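Local coordinates for protein putative non-ribosomal peptide synthetase (Actinomadura parvosata subsp. kistnae, PDB 6M7L) that forms a condensation-family domain of a putative non-ribosomal peptide synthetase, and so probably takes part in building peptides without the ribosome, at residues L262-S267 against E333-A338; T274-A279 against L410-L415; A281-R286 against A447-A452. One frame throughout, in Å; residues are numbered along the deposited sequence.

Contact 1 (L262-S267 against E333-A338)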
ATOM      1  N   LEU A 262      15.794  22.241   7.644  1.00 69.62           N
ATOM      2  CA  LEU A 262      16.420  21.303   6.719  1.00 63.08           C
ATOM      3  C   LEU A 262      17.792  21.801   6.284  1.00 71.77           C
ATOM      4  O   LEU A 262      18.729  21.010   6.115  1.00 69.89           O
ATOM      5  CB  LEU A 262      15.512  21.087   5.509  1.00 62.86           C
ATOM      6  CG  LEU A 262      16.082  20.342   4.300  1.00 58.00           C
ATOM      7  CD1 LEU A 262      16.542  18.946   4.689  1.00 53.23           C
ATOM      8  CD2 LEU A 262      15.054  20.280   3.182  1.00 57.18           C
ATOM      9  N   GLU A 263      17.928  23.116   6.107  1.00 73.46           N
ATOM     10  CA  GLU A 263      19.218  23.705   5.766  1.00 68.18           C
ATOM     11  C   GLU A 263      20.230  23.488   6.886  1.00 72.17           C
ATOM     12  O   GLU A 263      21.356  23.038   6.644  1.00 75.55           O
ATOM     13  CB  GLU A 263      19.028  25.193   5.475  1.00 72.21           C
ATOM     14  CG  GLU A 263      20.253  25.937   4.992  1.00 75.42           C
ATOM     15  CD  GLU A 263      19.914  27.358   4.582  1.00 88.77           C
ATOM     16  OE1 GLU A 263      18.801  27.575   4.055  1.00 90.68           O
ATOM     17  OE2 GLU A 263      20.750  28.258   4.797  1.00 92.29           O
ATOM     18  N   ALA A 264      19.837  23.796   8.126  1.00 69.65           N
ATOM     19  CA  ALA A 264      20.733  23.597   9.261  1.00 68.25           C
ATOM     20  C   ALA A 264      20.987  22.118   9.527  1.00 70.68           C
ATOM     21  O   ALA A 264      22.086  21.748   9.956  1.00 66.68           O
ATOM     22  CB  ALA A 264      20.158  24.269  10.508  1.00 66.88           C
ATOM     23  N   ALA A 265      19.989  21.264   9.285  1.00 69.10           N
ATOM     24  CA  ALA A 265      20.187  19.829   9.453  1.00 63.85           C
ATOM     25  C   ALA A 265      21.270  19.317   8.514  1.00 70.19           C
ATOM     26  O   ALA A 265      22.208  18.635   8.944  1.00 68.63           O
ATOM     27  CB  ALA A 265      18.872  19.085   9.219  1.00 63.89           C
ATOM     28  N   ARG A 266      21.157  19.642   7.221  1.00 73.34           N
ATOM     29  CA  ARG A 266      22.191  19.261   6.261  1.00 61.93           C
ATOM     30  C   ARG A 266      23.547  19.829   6.658  1.00 64.26           C
ATOM     31  O   ARG A 266      24.579  19.170   6.483  1.00 67.17           O
ATOM     32  CB  ARG A 266      21.816  19.743   4.861  1.00 61.94           C
ATOM     33  CG  ARG A 266      20.674  18.999   4.190  1.00 60.58           C
ATOM     34  CD  ARG A 266      20.216  19.780   2.966  1.00 59.51           C
ATOM     35  NE  ARG A 266      19.165  19.108   2.207  1.00 57.66           N
ATOM     36  CZ  ARG A 266      18.378  19.728   1.334  1.00 61.57           C
ATOM     37  NH1 ARG A 266      17.445  19.053   0.677  1.00 63.77           N
ATOM     38  NH2 ARG A 266      18.517  21.030   1.128  1.00 58.93           N
ATOM     39  N   SER A 267      23.564  21.054   7.192  1.00 67.43           N
ATOM     40  CA  SER A 267      24.823  21.694   7.558  1.00 68.57           C
ATOM     41  C   SER A 267      25.608  20.874   8.574  1.00 71.07           C
ATOM     42  O   SER A 267      26.844  20.894   8.563  1.00 76.61           O
ATOM     43  CB  SER A 267      24.556  23.096   8.105  1.00 63.36           C
ATOM     44  OG  SER A 267      25.718  23.637   8.709  1.00 73.84           O
ATOM     45  N   GLU A 333      24.984  23.391  17.833  1.00 79.65           N
ATOM     46  CA  GLU A 333      25.708  22.477  18.707  1.00 77.12           C
ATOM     47  C   GLU A 333      24.781  21.413  19.279  1.00 73.14           C
ATOM     48  O   GLU A 333      25.172  20.247  19.411  1.00 71.99           O
ATOM     49  CB  GLU A 333      26.393  23.259  19.826  1.00 76.88           C
ATOM     50  CG  GLU A 333      27.319  22.429  20.695  1.00 77.53           C
ATOM     51  CD  GLU A 333      28.098  23.279  21.680  1.00 92.68           C
ATOM     52  OE1 GLU A 333      27.821  24.496  21.760  1.00 90.70           O
ATOM     53  OE2 GLU A 333      28.989  22.733  22.367  1.00 92.96           O
ATOM     54  N   ILE A 334      23.547  21.793  19.621  1.00 74.71           N
ATOM     55  CA  ILE A 334      22.571  20.814  20.087  1.00 75.44           C
ATOM     56  C   ILE A 334      22.188  19.869  18.955  1.00 69.79           C
ATOM     57  O   ILE A 334      21.982  18.667  19.171  1.00 64.12           O
ATOM     58  CB  ILE A 334      21.343  21.529  20.678  1.00 73.30           C
ATOM     59  CG1 ILE A 334      21.763  22.379  21.876  1.00 71.97           C
ATOM     60  CG2 ILE A 334      20.270  20.528  21.078  1.00 65.26           C
ATOM     61  CD1 ILE A 334      20.664  23.231  22.446  1.00 80.61           C
ATOM     62  N   LEU A 335      22.099  20.394  17.731  1.00 71.43           N
ATOM     63  CA  LEU A 335      21.845  19.544  16.572  1.00 71.31           C
ATOM     64  C   LEU A 335      22.933  18.488  16.423  1.00 68.40           C
ATOM     65  O   LEU A 335      22.660  17.359  16.001  1.00 68.25           O
ATOM     66  CB  LEU A 335      21.743  20.405  15.313  1.00 69.11           C
ATOM     67  CG  LEU A 335      20.920  19.891  14.132  1.00 73.47           C
ATOM     68  CD1 LEU A 335      20.453  21.064  13.289  1.00 71.77           C
ATOM     69  CD2 LEU A 335      21.721  18.917  13.283  1.00 77.66           C
ATOM     70  N   GLY A 336      24.172  18.836  16.771  1.00 66.68           N
ATOM     71  CA  GLY A 336      25.242  17.853  16.723  1.00 68.53           C
ATOM     72  C   GLY A 336      25.091  16.786  17.790  1.00 68.04           C
ATOM     73  O   GLY A 336      25.237  15.592  17.515  1.00 67.36           O
ATOM     74  N   ARG A 337      24.796  17.204  19.026  1.00 68.23           N
ATOM     75  CA  ARG A 337      24.582  16.240  20.100  1.00 68.96           C
ATOM     76  C   ARG A 337      23.404  15.329  19.786  1.00 67.99           C
ATOM     77  O   ARG A 337      23.455  14.122  20.051  1.00 66.69           O
ATOM     78  CB  ARG A 337      24.356  16.967  21.427  1.00 70.23           C
ATOM     79  CG  ARG A 337      25.301  18.129  21.676  1.00 69.08           C
ATOM     80  CD  ARG A 337      26.054  17.977  22.987  1.00 73.86           C
ATOM     81  NE  ARG A 337      26.801  19.187  23.324  1.00 77.73           N
ATOM     82  CZ  ARG A 337      26.465  20.027  24.298  1.00 80.42           C
ATOM     83  NH1 ARG A 337      25.396  19.786  25.045  1.00 77.68           N
ATOM     84  NH2 ARG A 337      27.203  21.104  24.531  1.00 78.20           N
ATOM     85  N   ALA A 338      22.333  15.889  19.220  1.00 65.55           N
ATOM     86  CA  ALA A 338      21.203  15.067  18.803  1.00 62.12           C
ATOM     87  C   ALA A 338      21.613  14.082  17.717  1.00 65.67           C
ATOM     88  O   ALA A 338      21.244  12.902  17.765  1.00 64.93           O
ATOM     89  CB  ALA A 338      20.058  15.957  18.321  1.00 56.16           C
TER

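Contact 2 (T274-A279 against L410-L415)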
ATOM      1  N   THR A 274      16.585  15.167  13.258  1.00 63.27           N
ATOM      2  CA  THR A 274      17.584  15.761  14.141  1.00 67.52           C
ATOM      3  C   THR A 274      17.279  17.230  14.411  1.00 64.19           C
ATOM      4  O   THR A 274      17.511  17.726  15.518  1.00 62.85           O
ATOM      5  CB  THR A 274      18.979  15.604  13.533  1.00 67.76           C
ATOM      6  OG1 THR A 274      19.180  14.240  13.140  1.00 67.40           O
ATOM      7  CG2 THR A 274      20.048  15.992  14.542  1.00 65.45           C
ATOM      8  N   ALA A 275      16.751  17.939  13.410  1.00 65.62           N
ATOM      9  CA  ALA A 275      16.431  19.351  13.600  1.00 68.28           C
ATOM     10  C   ALA A 275      15.280  19.535  14.581  1.00 62.44           C
ATOM     11  O   ALA A 275      15.338  20.405  15.458  1.00 65.89           O
ATOM     12  CB  ALA A 275      16.100  19.998  12.256  1.00 60.26           C
ATOM     13  N   VAL A 276      14.224  18.730  14.450  1.00 64.18           N
ATOM     14  CA  VAL A 276      13.100  18.826  15.378  1.00 61.87           C
ATOM     15  C   VAL A 276      13.480  18.254  16.739  1.00 65.22           C
ATOM     16  O   VAL A 276      13.040  18.753  17.782  1.00 61.46           O
ATOM     17  CB  VAL A 276      11.862  18.126  14.789  1.00 56.68           C
ATOM     18  CG1 VAL A 276      10.686  18.214  15.753  1.00 63.69           C
ATOM     19  CG2 VAL A 276      11.501  18.734  13.444  1.00 56.60           C
ATOM     20  N   HIS A 277      14.299  17.198  16.750  1.00 63.20           N
ATOM     21  CA  HIS A 277      14.801  16.648  18.007  1.00 57.19           C
ATOM     22  C   HIS A 277      15.537  17.713  18.810  1.00 61.61           C
ATOM     23  O   HIS A 277      15.297  17.877  20.012  1.00 63.64           O
ATOM     24  CB  HIS A 277      15.713  15.454  17.710  1.00 60.47           C
ATOM     25  CG  HIS A 277      16.270  14.778  18.925  1.00 58.89           C
ATOM     26  ND1 HIS A 277      16.029  15.217  20.210  1.00 62.43           N
ATOM     27  CD2 HIS A 277      17.060  13.684  19.045  1.00 58.99           C
ATOM     28  CE1 HIS A 277      16.652  14.427  21.067  1.00 66.69           C
ATOM     29  NE2 HIS A 277      17.283  13.488  20.385  1.00 54.64           N
ATOM     30  N   ALA A 278      16.434  18.455  18.156  1.00 66.32           N
ATOM     31  CA  ALA A 278      17.183  19.497  18.849  1.00 64.85           C
ATOM     32  C   ALA A 278      16.255  20.597  19.350  1.00 66.45           C
ATOM     33  O   ALA A 278      16.368  21.045  20.497  1.00 60.50           O
ATOM     34  CB  ALA A 278      18.259  20.071  17.928  1.00 59.95           C
ATOM     35  N   ALA A 279      15.326  21.043  18.500  1.00 63.69           N
ATOM     36  CA  ALA A 279      14.387  22.084  18.906  1.00 69.00           C
ATOM     37  C   ALA A 279      13.555  21.638  20.102  1.00 65.04           C
ATOM     38  O   ALA A 279      13.440  22.362  21.097  1.00 65.87           O
ATOM     39  CB  ALA A 279      13.485  22.460  17.732  1.00 56.68           C
ATOM     40  N   LEU A 410       3.684  13.308  26.004  1.00 54.53           N
ATOM     41  CA  LEU A 410       3.644  14.007  24.732  1.00 53.47           C
ATOM     42  C   LEU A 410       4.216  13.109  23.648  1.00 56.78           C
ATOM     43  O   LEU A 410       5.248  12.461  23.846  1.00 52.42           O
ATOM     44  CB  LEU A 410       4.427  15.322  24.801  1.00 52.49           C
ATOM     45  CG  LEU A 410       3.893  16.345  25.803  1.00 51.68           C
ATOM     46  CD1 LEU A 410       4.937  17.408  26.097  1.00 48.66           C
ATOM     47  CD2 LEU A 410       2.607  16.970  25.283  1.00 52.40           C
ATOM     48  N   TRP A 411       3.537  13.069  22.506  1.00 50.93           N
ATOM     49  CA  TRP A 411       3.991  12.304  21.349  1.00 46.58           C
ATOM     50  C   TRP A 411       3.851  13.209  20.129  1.00 50.98           C
ATOM     51  O   TRP A 411       2.747  13.401  19.612  1.00 53.15           O
ATOM     52  CB  TRP A 411       3.196  11.013  21.185  1.00 48.12           C
ATOM     53  CG  TRP A 411       3.919   9.984  20.374  1.00 54.32           C
ATOM     54  CD1 TRP A 411       5.137  10.125  19.776  1.00 50.82           C
ATOM     55  CD2 TRP A 411       3.477   8.654  20.077  1.00 48.31           C
ATOM     56  NE1 TRP A 411       5.483   8.965  19.127  1.00 49.28           N
ATOM     57  CE2 TRP A 411       4.479   8.048  19.291  1.00 47.17           C
ATOM     58  CE3 TRP A 411       2.332   7.918  20.395  1.00 44.53           C
ATOM     59  CZ2 TRP A 411       4.373   6.741  18.823  1.00 46.36           C
ATOM     60  CZ3 TRP A 411       2.227   6.622  19.928  1.00 51.16           C
ATOM     61  CH2 TRP A 411       3.243   6.046  19.149  1.00 48.50           C
ATOM     62  N   LEU A 412       4.968  13.768  19.677  1.00 47.10           N
ATOM     63  CA  LEU A 412       4.978  14.675  18.536  1.00 53.45           C
ATOM     64  C   LEU A 412       5.174  13.860  17.262  1.00 49.43           C
ATOM     65  O   LEU A 412       6.251  13.300  17.033  1.00 50.15           O
ATOM     66  CB  LEU A 412       6.070  15.726  18.700  1.00 47.28           C
ATOM     67  CG  LEU A 412       6.213  16.718  17.548  1.00 58.55           C
ATOM     68  CD1 LEU A 412       4.903  17.454  17.293  1.00 55.51           C
ATOM     69  CD2 LEU A 412       7.335  17.695  17.842  1.00 50.86           C
ATOM     70  N   LYS A 413       4.134  13.795  16.437  1.00 46.84           N
ATOM     71  CA  LYS A 413       4.155  13.069  15.173  1.00 50.15           C
ATOM     72  C   LYS A 413       4.047  14.077  14.037  1.00 52.59           C
ATOM     73  O   LYS A 413       3.032  14.771  13.919  1.00 53.58           O
ATOM     74  CB  LYS A 413       3.007  12.062  15.107  1.00 47.75           C
ATOM     75  CG  LYS A 413       2.978  11.066  16.252  1.00 53.57           C
ATOM     76  CD  LYS A 413       1.590  10.458  16.404  1.00 51.37           C
ATOM     77  CE  LYS A 413       1.631   9.176  17.216  1.00 51.01           C
ATOM     78  NZ  LYS A 413       0.272   8.685  17.572  1.00 60.86           N
ATOM     79  N   LEU A 414       5.081  14.156  13.202  1.00 48.49           N
ATOM     80  CA  LEU A 414       5.150  15.167  12.158  1.00 58.18           C
ATOM     81  C   LEU A 414       5.402  14.527  10.800  1.00 59.62           C
ATOM     82  O   LEU A 414       6.127  13.533  10.691  1.00 55.25           O
ATOM     83  CB  LEU A 414       6.246  16.194  12.460  1.00 57.92           C
ATOM     84  CG  LEU A 414       5.984  17.064  13.688  1.00 54.31           C
ATOM     85  CD1 LEU A 414       7.215  17.872  14.054  1.00 53.79           C
ATOM     86  CD2 LEU A 414       4.799  17.975  13.431  1.00 54.55           C
ATOM     87  N   LEU A 415       4.791  15.106   9.770  1.00 60.39           N
ATOM     88  CA  LEU A 415       5.014  14.710   8.387  1.00 62.96           C
ATOM     89  C   LEU A 415       5.999  15.674   7.740  1.00 67.01           C
ATOM     90  O   LEU A 415       5.791  16.893   7.762  1.00 65.14           O
ATOM     91  CB  LEU A 415       3.703  14.688   7.601  1.00 66.09           C
ATOM     92  CG  LEU A 415       2.838  13.435   7.726  1.00 75.52           C
ATOM     93  CD1 LEU A 415       1.473  13.673   7.103  1.00 75.82           C
ATOM     94  CD2 LEU A 415       3.527  12.250   7.068  1.00 79.51           C
TER

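Contact 3 (A281-R286 against A447-A452)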
ATOM      1  N   ALA A 281      14.259  19.354  22.252  1.00 67.61           N
ATOM      2  CA  ALA A 281      15.134  19.216  23.410  1.00 60.18           C
ATOM      3  C   ALA A 281      15.398  20.561  24.077  1.00 67.91           C
ATOM      4  O   ALA A 281      15.573  20.623  25.299  1.00 64.94           O
ATOM      5  CB  ALA A 281      16.449  18.558  22.995  1.00 59.72           C
ATOM      6  N   MET A 282      15.438  21.642  23.297  1.00 70.72           N
ATOM      7  CA  MET A 282      15.585  22.968  23.886  1.00 65.46           C
ATOM      8  C   MET A 282      14.319  23.381  24.623  1.00 72.19           C
ATOM      9  O   MET A 282      14.386  23.905  25.740  1.00 78.53           O
ATOM     10  CB  MET A 282      15.929  23.992  22.803  1.00 70.58           C
ATOM     11  CG  MET A 282      17.195  23.674  22.030  1.00 73.54           C
ATOM     12  SD  MET A 282      17.591  24.889  20.758  1.00 79.50           S
ATOM     13  CE  MET A 282      18.058  26.294  21.761  1.00 81.67           C
ATOM     14  N   LEU A 283      13.156  23.144  24.012  1.00 69.07           N
ATOM     15  CA  LEU A 283      11.892  23.539  24.626  1.00 68.50           C
ATOM     16  C   LEU A 283      11.681  22.827  25.954  1.00 68.38           C
ATOM     17  O   LEU A 283      11.365  23.459  26.968  1.00 69.42           O
ATOM     18  CB  LEU A 283      10.736  23.248  23.669  1.00 65.69           C
ATOM     19  CG  LEU A 283       9.346  23.640  24.163  1.00 70.80           C
ATOM     20  CD1 LEU A 283       9.230  25.150  24.294  1.00 75.09           C
ATOM     21  CD2 LEU A 283       8.287  23.097  23.227  1.00 67.45           C
ATOM     22  N   LEU A 284      11.847  21.502  25.967  1.00 64.48           N
ATOM     23  CA  LEU A 284      11.683  20.754  27.208  1.00 67.43           C
ATOM     24  C   LEU A 284      12.729  21.148  28.239  1.00 68.05           C
ATOM     25  O   LEU A 284      12.442  21.159  29.442  1.00 69.48           O
ATOM     26  CB  LEU A 284      11.751  19.254  26.932  1.00 63.16           C
ATOM     27  CG  LEU A 284      10.673  18.690  26.009  1.00 60.04           C
ATOM     28  CD1 LEU A 284      10.764  17.173  25.956  1.00 53.47           C
ATOM     29  CD2 LEU A 284       9.291  19.135  26.464  1.00 56.59           C
ATOM     30  N   SER A 285      13.943  21.472  27.791  1.00 69.80           N
ATOM     31  CA  SER A 285      14.993  21.877  28.719  1.00 71.15           C
ATOM     32  C   SER A 285      14.604  23.139  29.475  1.00 76.86           C
ATOM     33  O   SER A 285      14.819  23.237  30.688  1.00 79.58           O
ATOM     34  CB  SER A 285      16.304  22.094  27.965  1.00 72.45           C
ATOM     35  OG  SER A 285      17.355  22.443  28.848  1.00 71.49           O
ATOM     36  N   ARG A 286      14.024  24.115  28.775  1.00 79.30           N
ATOM     37  CA  ARG A 286      13.654  25.370  29.418  1.00 76.34           C
ATOM     38  C   ARG A 286      12.354  25.240  30.203  1.00 77.23           C
ATOM     39  O   ARG A 286      12.208  25.849  31.269  1.00 80.07           O
ATOM     40  CB  ARG A 286      13.543  26.476  28.367  1.00 71.58           C
ATOM     41  CG  ARG A 286      14.871  26.841  27.726  1.00 73.98           C
ATOM     42  CD  ARG A 286      15.632  27.837  28.582  1.00 72.91           C
ATOM     43  NE  ARG A 286      14.948  29.125  28.623  1.00 81.23           N
ATOM     44  CZ  ARG A 286      15.138  30.096  27.736  1.00 84.41           C
ATOM     45  NH1 ARG A 286      14.470  31.237  27.844  1.00 87.32           N
ATOM     46  NH2 ARG A 286      15.996  29.926  26.740  1.00 90.93           N
ATOM     47  N   ALA A 447       2.181  23.459  21.660  1.00 63.36           N
ATOM     48  CA  ALA A 447       2.394  23.397  20.219  1.00 66.63           C
ATOM     49  C   ALA A 447       2.825  24.752  19.672  1.00 70.63           C
ATOM     50  O   ALA A 447       3.793  24.848  18.908  1.00 74.76           O
ATOM     51  CB  ALA A 447       1.122  22.914  19.521  1.00 67.76           C
ATOM     52  N   GLN A 448       2.121  25.816  20.062  1.00 75.52           N
ATOM     53  CA  GLN A 448       2.496  27.155  19.623  1.00 73.94           C
ATOM     54  C   GLN A 448       3.881  27.535  20.133  1.00 75.18           C
ATOM     55  O   GLN A 448       4.650  28.199  19.427  1.00 71.46           O
ATOM     56  CB  GLN A 448       1.443  28.165  20.086  1.00 70.57           C
ATOM     57  CG  GLN A 448       1.807  29.620  19.851  1.00 78.92           C
ATOM     58  CD  GLN A 448       2.450  30.260  21.065  1.00 82.62           C
ATOM     59  OE1 GLN A 448       2.017  30.044  22.197  1.00 83.40           O
ATOM     60  NE2 GLN A 448       3.493  31.050  20.835  1.00 86.36           N
ATOM     61  N   ARG A 449       4.223  27.108  21.351  1.00 78.59           N
ATOM     62  CA  ARG A 449       5.537  27.418  21.906  1.00 75.20           C
ATOM     63  C   ARG A 449       6.645  26.726  21.123  1.00 76.15           C
ATOM     64  O   ARG A 449       7.732  27.289  20.943  1.00 79.67           O
ATOM     65  CB  ARG A 449       5.591  27.016  23.380  1.00 76.94           C
ATOM     66  CG  ARG A 449       6.538  27.852  24.224  1.00 91.01           C
ATOM     67  CD  ARG A 449       5.778  28.655  25.275  1.00 95.46           C
ATOM     68  NE  ARG A 449       5.288  27.818  26.368  1.00 98.82           N
ATOM     69  CZ  ARG A 449       4.480  28.246  27.334  1.00102.60           C
ATOM     70  NH1 ARG A 449       4.086  27.415  28.289  1.00 97.53           N
ATOM     71  NH2 ARG A 449       4.062  29.504  27.341  1.00100.91           N
ATOM     72  N   LEU A 450       6.391  25.503  20.648  1.00 73.48           N
ATOM     73  CA  LEU A 450       7.399  24.789  19.870  1.00 74.33           C
ATOM     74  C   LEU A 450       7.522  25.352  18.460  1.00 71.40           C
ATOM     75  O   LEU A 450       8.632  25.461  17.928  1.00 67.84           O
ATOM     76  CB  LEU A 450       7.064  23.299  19.814  1.00 68.07           C
ATOM     77  CG  LEU A 450       8.064  22.449  19.027  1.00 67.53           C
ATOM     78  CD1 LEU A 450       9.391  22.338  19.763  1.00 67.72           C
ATOM     79  CD2 LEU A 450       7.487  21.081  18.746  1.00 64.44           C
ATOM     80  N   VAL A 451       6.394  25.703  17.838  1.00 70.83           N
ATOM     81  CA  VAL A 451       6.430  26.325  16.517  1.00 67.07           C
ATOM     82  C   VAL A 451       7.243  27.611  16.559  1.00 73.71           C
ATOM     83  O   VAL A 451       8.031  27.895  15.648  1.00 72.95           O
ATOM     84  CB  VAL A 451       4.998  26.576  16.008  1.00 61.82           C
ATOM     85  CG1 VAL A 451       5.018  27.431  14.750  1.00 66.63           C
ATOM     86  CG2 VAL A 451       4.295  25.256  15.745  1.00 62.55           C
ATOM     87  N   ALA A 452       7.072  28.403  17.620  1.00 76.47           N
ATOM     88  CA  ALA A 452       7.886  29.600  17.792  1.00 70.27           C
ATOM     89  C   ALA A 452       9.362  29.242  17.893  1.00 72.14           C
ATOM     90  O   ALA A 452      10.211  29.853  17.232  1.00 80.20           O
ATOM     91  CB  ALA A 452       7.430  30.372  19.030  1.00 67.38           C
TER

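Contact 1 (L262-S267 against E333-A338)
L335 of helix 331-346 reaches across to A264 and A265 at the C-terminal end of helix 255-267, and this one leucine carries the contact from its side. Apolar packing comes first. L335 CD1 stands 4.3 Å from A264 CB, a methyl-to-methyl approach at the edge of van der Waals range. The same methyl also rests on peptide atoms, lying 3.8 Å from A264 O and 4.0 Å from A265 N, so it meets the backbone of the helix as well as its alanine surface. The reach comes from the leucine chain: CG stands anti to the backbone N (chi1 -154°), and CD1 continues the extended line away from CA (chi2 156°). Small residues on the receiving helix let the backbones come near, with A265 CA and L335 CA 7.3 Å apart. A268 also touches L335.

The side-chain polar bond stays within one segment: R337 NH2 makes a weak hydrogen bond and salt bridge to E333 OE2 at 3.2 Å, one helical turn apart. Separately, the extended R266 chain runs back along its own helix toward L262, one guanidinium face packing over the aliphatic L262 CG.

Within the condensation domain, helix 255-267 leads on to helix 272-288 in the chain, and helix 331-346 packs on that same helix through L335 on T274, I334 on A278 and M282, and A338 on H277. With no hydrogen bond or charge pair bridging the segments, the two helices depend here on the fit of one leucine methyl against alanines and peptide backbone, an interaction with little directional preference.

Contact 2 (T274-A279 against L410-L415)
V276 projects from helix 272-288 onto L412 and L414 of strand 410-418, joining the helix to one face of a mixed four-stranded sheet in the C-terminal half of the condensation domain. Taken in order, the helical segment begins with T274, which is turned to other neighbours: its OG1 is hydrogen-bonded to T271 OG1, and its side chain touches L335, A338 and R339 of helix 331-346.

Two residues on, V276 makes the whole contact through a single methyl. With CG1 anti to the backbone N (chi1 180°), that branch is the one presented to the strand, coming within 3.9 Å of L414 CD1 and 4.0 Å of L412 CD2. Both leucines offer the methyl that extends their chains away from CA, although they start differently: L412 has CG anti to its own N, whereas L414 has CG beside it (chi1 -66°). V276 also rests on L376 and L378 of strand 374-380 and on L427 of strand 424-434, so it spans three neighbouring strands. Farther along, A278 packs on F331, and A279 faces L454 of helix 440-459.

L412 and L414, two residues apart, point to the helix, while K413 between them and W411 before them belong to the other face. There K413 CE lies over the W411 ring, 3.4 Å above its plane, and W411 NE1 is hydrogen-bonded to Q377 OE1. The strand thus separates two chemistries: aliphatic methyls alone meet the helix, which suggests that, between these two segments, burial and shape rather than polar pairing do the holding.

Contact 3 (A281-R286 against A447-A452)
Helix 272-288 packs against helix 440-459 in the C-terminal half of the condensation domain, and between 281-286 and 447-452 the meeting is made by L283 on one side and R449 with L450 on the other. L283 points at the opposing helix with CG anti to its backbone N (chi1 -179°), and its two methyls divide the work. CD2 goes to L450, coming within 3.6 Å of L450 CB and 3.7 Å of L450 CD1, the two leucines passing at an oblique angle. CD1 lies on the arginine instead, 3.8 Å from R449 CG and 4.2 Å from R449 CB, and here the side chains are roughly perpendicular.

L446 and L453 also touch L283, so it sits among residues spaced i, i+3, i+4 and i+7 on helix 440-459, the four-residue hole of knobs-into-holes packing. V470, from the chain's C-terminal tail, touches it too. The nearest backbone approach falls at this knob, with L283 CA 6.7 Å from L450 CA. Cutting L283 back to an alanine is likely to leave the hole poorly filled and L450 and the aliphatic part of R449 without their packing partner.

CB and CG of R449 form the apolar wall, and bends at chi2 and chi3 carry the guanidinium away from L283. R286, a turn beyond M282 on the same helix, is tied to the tail through a hydrogen bond from NH2 to L465 O. Behind helix 440-459, A447, L450 and V451 rest on strand 246-253, chiefly on L251, while A281 and L284 turn to strand 292-299.

Overall arrangement
Helix 272-288 serves both contact 2 and contact 3, and contact 1 packs against the same helix. Contact 2 is the most central, its centre lying about 15 Å from the centre of the chain; those of contacts 3 and 1 lie at about 23 and 26 Å. All three are buried, but their neighbourhoods differ: purely aliphatic helix-on-sheet packing at contact 2, helix-on-helix leucine packing edged by an arginine chain at contact 3, and a leucine set on alanines and backbone at contact 1, with exposed charged residues close by. Contacts 2 and 3 meet directly where L412 CD2 comes within 3.5 Å of L450 CD2, joining sheet and helix layers into one apolar interior.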